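Local atomic coordinates of nodulation fucosyltransferase NodZ (Bradyrhizobium sp., PDB entry 3SIW), a protein that is a nodulation fucosyltransferase of the NodZ family, with the GT-B fold, and binds GDP in this model. Residues H169-V174 against K218-T223. Numbering follows the deposited sequence. Where two conformers were deposited one is given.
Sequences HSIIGV and KVFLCT. With GDP (guanosine-5'-diphosphate), chain B.
Ile171 spans Lys218 and Phe220, one branch against each, on one face of a pair of parallel neighbouring strands. Its CG2, set anti to the backbone N, meets Phe220 CB at 3.4 Å, while CD1 lies beside the lysine stem, tightly packed at 3.5 Å from Lys218 CB. The extended stem of Lys218 (chi2 173°) carries CD to 3.3 Å from His169 CD2, obliquely to the imidazole; a bend at chi3 (48°) then turns the ammonium end, which makes a cation-pi contact with Phe240 and a weak hydrogen bond to His165 ND1. Gly173 adds no side chain beside Phe220, whose ring leads away from the strand 170-174 to meet Phe166 edge-to-face and the helix 258-274. The other face is aliphatic: Val174 CG2 touches Val219 CG1 at 3.8 Å, the two side chains set at a slant, and Leu221 CD1 reaches back to 3.9 Å from Val174 CB; Val174 packs on helix 193-209 and Leu221 on helix 226-235. Between the faces, five backbone hydrogen bonds zigzag from Ser170 O to Cys222 N, the one from Ile172 N to Lys218 O being nearly straight (174°). The pair joins adjacent strands in one Rossmann-like domain of the GT-B fold. Cys222 CB lies 3.2 Å from GDP O6, and Asp270, touched by Phe220 and Cys222, hydrogen-bonds the nucleotide. Main-chain groups facing across the ladder are thus paired between mostly apolar, helix-covered faces, while its C-terminal end borders the guanine.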
ATOM      1  N   HIS A 169      21.986 -12.808  -5.430  1.00 33.75           N
ATOM      2  CA  HIS A 169      21.040 -13.566  -6.245  1.00 33.04           C
ATOM      3  C   HIS A 169      20.154 -12.593  -7.003  1.00 31.80           C
ATOM      4  O   HIS A 169      20.009 -11.445  -6.620  1.00 30.66           O
ATOM      5  CB  HIS A 169      20.178 -14.513  -5.375  1.00 31.13           C
ATOM      6  CG  HIS A 169      20.950 -15.660  -4.794  0.50 32.28           C
ATOM      7  ND1 HIS A 169      21.898 -15.497  -3.805  0.50 37.93           N
ATOM      8  CD2 HIS A 169      20.968 -16.978  -5.113  0.50 35.96           C
ATOM      9  CE1 HIS A 169      22.441 -16.666  -3.513  0.50 34.97           C
ATOM     10  NE2 HIS A 169      21.896 -17.583  -4.293  0.50 37.50           N
ATOM     11  N   SER A 170      19.573 -13.069  -8.089  1.00 31.38           N
ATOM     12  CA  SER A 170      18.556 -12.345  -8.803  1.00 30.21           C
ATOM     13  C   SER A 170      17.249 -12.979  -8.421  1.00 28.05           C
ATOM     14  O   SER A 170      16.994 -14.140  -8.758  1.00 27.74           O
ATOM     15  CB  SER A 170      18.757 -12.470 -10.321  1.00 32.23           C
ATOM     16  OG  SER A 170      19.852 -11.671 -10.757  1.00 34.17           O
ATOM     17  N   ILE A 171      16.383 -12.220  -7.769  1.00 25.60           N
ATOM     18  CA  ILE A 171      15.146 -12.773  -7.239  1.00 24.18           C
ATOM     19  C   ILE A 171      13.929 -12.474  -8.106  1.00 23.73           C
ATOM     20  O   ILE A 171      13.670 -11.357  -8.515  1.00 23.72           O
ATOM     21  CB  ILE A 171      14.894 -12.288  -5.810  1.00 23.91           C
ATOM     22  CG1 ILE A 171      16.076 -12.634  -4.912  1.00 26.09           C
ATOM     23  CG2 ILE A 171      13.545 -12.849  -5.236  1.00 21.47           C
ATOM     24  CD1 ILE A 171      16.489 -14.116  -4.839  1.00 24.35           C
ATOM     25  N   ILE A 172      13.155 -13.509  -8.368  1.00 22.96           N
ATOM     26  CA  ILE A 172      11.892 -13.367  -8.991  1.00 22.95           C
ATOM     27  C   ILE A 172      10.867 -13.386  -7.870  1.00 22.76           C
ATOM     28  O   ILE A 172      10.696 -14.384  -7.229  1.00 22.51           O
ATOM     29  CB  ILE A 172      11.612 -14.527  -9.999  1.00 24.24           C
ATOM     30  CG1 ILE A 172      12.650 -14.534 -11.129  1.00 25.22           C
ATOM     31  CG2 ILE A 172      10.202 -14.338 -10.619  1.00 22.89           C
ATOM     32  CD1 ILE A 172      12.655 -15.824 -11.960  1.00 26.42           C
ATOM     33  N   GLY A 173      10.171 -12.270  -7.665  1.00 22.82           N
ATOM     34  CA  GLY A 173       9.115 -12.182  -6.655  1.00 22.27           C
ATOM     35  C   GLY A 173       7.769 -12.511  -7.243  1.00 22.64           C
ATOM     36  O   GLY A 173       7.424 -12.091  -8.389  1.00 23.68           O
ATOM     37  N   VAL A 174       7.013 -13.284  -6.508  1.00 22.14           N
ATOM     38  CA  VAL A 174       5.700 -13.703  -6.989  1.00 23.88           C
ATOM     39  C   VAL A 174       4.705 -13.378  -5.906  1.00 23.79           C
ATOM     40  O   VAL A 174       4.817 -13.862  -4.801  1.00 23.45           O
ATOM     41  CB  VAL A 174       5.634 -15.234  -7.336  1.00 25.53           C
ATOM     42  CG1 VAL A 174       4.335 -15.559  -8.028  1.00 25.96           C
ATOM     43  CG2 VAL A 174       6.811 -15.642  -8.215  1.00 24.05           C
ATOM     44  N   LYS A 218      16.568 -17.079  -7.662  1.00 28.71           N
ATOM     45  CA  LYS A 218      15.700 -17.727  -6.690  1.00 27.47           C
ATOM     46  C   LYS A 218      14.296 -17.160  -6.880  1.00 26.09           C
ATOM     47  O   LYS A 218      14.117 -16.083  -7.480  1.00 26.10           O
ATOM     48  CB  LYS A 218      16.203 -17.580  -5.249  1.00 25.76           C
ATOM     49  CG  LYS A 218      17.592 -18.200  -4.998  1.00 33.95           C
ATOM     50  CD  LYS A 218      18.178 -17.904  -3.573  1.00 43.19           C
ATOM     51  CE  LYS A 218      17.189 -18.165  -2.403  1.00 47.42           C
ATOM     52  NZ  LYS A 218      17.821 -18.076  -1.019  1.00 46.62           N
ATOM     53  N   VAL A 219      13.303 -17.888  -6.393  1.00 24.76           N
ATOM     54  CA  VAL A 219      11.931 -17.436  -6.421  1.00 23.44           C
ATOM     55  C   VAL A 219      11.439 -17.091  -5.012  1.00 23.41           C
ATOM     56  O   VAL A 219      11.381 -17.946  -4.132  1.00 23.48           O
ATOM     57  CB  VAL A 219      10.997 -18.489  -7.128  1.00 25.54           C
ATOM     58  CG1 VAL A 219       9.548 -18.060  -7.075  1.00 22.06           C
ATOM     59  CG2 VAL A 219      11.466 -18.725  -8.587  1.00 24.00           C
ATOM     60  N   PHE A 220      11.025 -15.840  -4.826  1.00 22.25           N
ATOM     61  CA  PHE A 220      10.427 -15.371  -3.565  1.00 21.37           C
ATOM     62  C   PHE A 220       8.897 -15.353  -3.705  1.00 23.49           C
ATOM     63  O   PHE A 220       8.365 -14.604  -4.521  1.00 23.65           O
ATOM     64  CB  PHE A 220      10.969 -13.974  -3.280  1.00 21.69           C
ATOM     65  CG  PHE A 220      10.354 -13.302  -2.106  1.00 19.62           C
ATOM     66  CD1 PHE A 220      10.253 -13.941  -0.921  1.00 20.33           C
ATOM     67  CD2 PHE A 220       9.885 -12.044  -2.199  1.00 20.28           C
ATOM     68  CE1 PHE A 220       9.713 -13.337   0.192  1.00 27.17           C
ATOM     69  CE2 PHE A 220       9.342 -11.428  -1.090  1.00 24.39           C
ATOM     70  CZ  PHE A 220       9.234 -12.087   0.093  1.00 24.41           C
ATOM     71  N   LEU A 221       8.196 -16.198  -2.954  1.00 21.82           N
ATOM     72  CA  LEU A 221       6.762 -16.237  -2.977  1.00 24.22           C
ATOM     73  C   LEU A 221       6.124 -15.511  -1.794  1.00 24.67           C
ATOM     74  O   LEU A 221       6.464 -15.772  -0.615  1.00 25.30           O
ATOM     75  CB  LEU A 221       6.325 -17.684  -2.927  1.00 25.97           C
ATOM     76  CG  LEU A 221       4.855 -18.005  -3.038  1.00 28.82           C
ATOM     77  CD1 LEU A 221       4.308 -17.443  -4.352  1.00 25.14           C
ATOM     78  CD2 LEU A 221       4.708 -19.533  -3.006  1.00 32.50           C
ATOM     79  N   CYS A 222       5.198 -14.615  -2.117  1.00 24.85           N
ATOM     80  CA  CYS A 222       4.376 -13.906  -1.143  1.00 25.60           C
ATOM     81  C   CYS A 222       2.932 -14.254  -1.435  1.00 26.77           C
ATOM     82  O   CYS A 222       2.402 -13.912  -2.471  1.00 26.52           O
ATOM     83  CB  CYS A 222       4.557 -12.395  -1.254  1.00 24.17           C
ATOM     84  SG  CYS A 222       6.231 -11.923  -0.955  1.00 28.36           S
ATOM     85  N   THR A 223       2.299 -14.950  -0.520  1.00 27.87           N
ATOM     86  CA  THR A 223       0.953 -15.363  -0.745  1.00 30.84           C
ATOM     87  C   THR A 223       0.294 -15.376   0.590  1.00 35.38           C
ATOM     88  O   THR A 223       0.955 -15.515   1.629  1.00 33.86           O
ATOM     89  CB  THR A 223       0.879 -16.767  -1.365  1.00 31.56           C
ATOM     90  OG1 THR A 223      -0.478 -17.139  -1.544  1.00 31.37           O
ATOM     91  CG2 THR A 223       1.598 -17.843  -0.503  1.00 32.86           C
TER
HETATM   92  PB  GDP B 400      -4.993  -5.555  -2.453  0.90 38.61           P
HETATM   93  O1B GDP B 400      -5.300  -4.311  -3.480  0.90 33.08           O
HETATM   94  O2B GDP B 400      -4.637  -6.925  -2.994  0.90 34.92           O
HETATM   95  O3B GDP B 400      -6.316  -5.644  -1.525  0.90 40.55           O
HETATM   96  O3A GDP B 400      -3.643  -5.013  -1.610  0.90 35.00           O
HETATM   97  PA  GDP B 400      -3.552  -4.224  -0.205  0.90 36.10           P
HETATM   98  O1A GDP B 400      -2.102  -4.201   0.219  0.90 32.13           O
HETATM   99  O2A GDP B 400      -4.268  -2.942  -0.209  0.90 31.29           O
HETATM  100  O5' GDP B 400      -4.440  -5.317   0.745  0.90 36.53           O
HETATM  101  C5' GDP B 400      -3.987  -6.649   0.848  0.90 37.12           C
HETATM  102  C4' GDP B 400      -3.670  -7.042   2.270  0.90 38.59           C
HETATM  103  O4' GDP B 400      -3.823  -8.519   2.372  0.90 34.21           O
HETATM  104  C3' GDP B 400      -2.183  -6.801   2.335  0.90 31.99           C
HETATM  105  O3' GDP B 400      -1.800  -5.496   2.752  0.90 35.93           O
HETATM  106  C2' GDP B 400      -1.799  -7.813   3.414  0.90 34.19           C
HETATM  107  O2' GDP B 400      -2.227  -7.340   4.732  0.90 35.49           O
HETATM  108  C1' GDP B 400      -2.602  -9.064   2.942  0.90 33.91           C
HETATM  109  N9  GDP B 400      -1.807  -9.709   1.886  0.90 33.72           N
HETATM  110  C8  GDP B 400      -2.074  -9.803   0.559  0.90 34.13           C
HETATM  111  N7  GDP B 400      -1.066 -10.455  -0.046  0.90 32.92           N
HETATM  112  C5  GDP B 400      -0.130 -10.730   0.875  0.90 29.30           C
HETATM  113  C6  GDP B 400       1.113 -11.369   0.855  0.90 34.99           C
HETATM  114  O6  GDP B 400       1.613 -11.818  -0.182  0.90 35.49           O
HETATM  115  N1  GDP B 400       1.855 -11.475   2.048  0.90 32.35           N
HETATM  116  C2  GDP B 400       1.321 -10.977   3.240  0.90 25.15           C
HETATM  117  N2  GDP B 400       2.008 -11.091   4.401  0.90 32.23           N
HETATM  118  N3  GDP B 400       0.114 -10.403   3.223  0.90 28.52           N
HETATM  119  C4  GDP B 400      -0.604 -10.251   2.095  0.90 35.59           C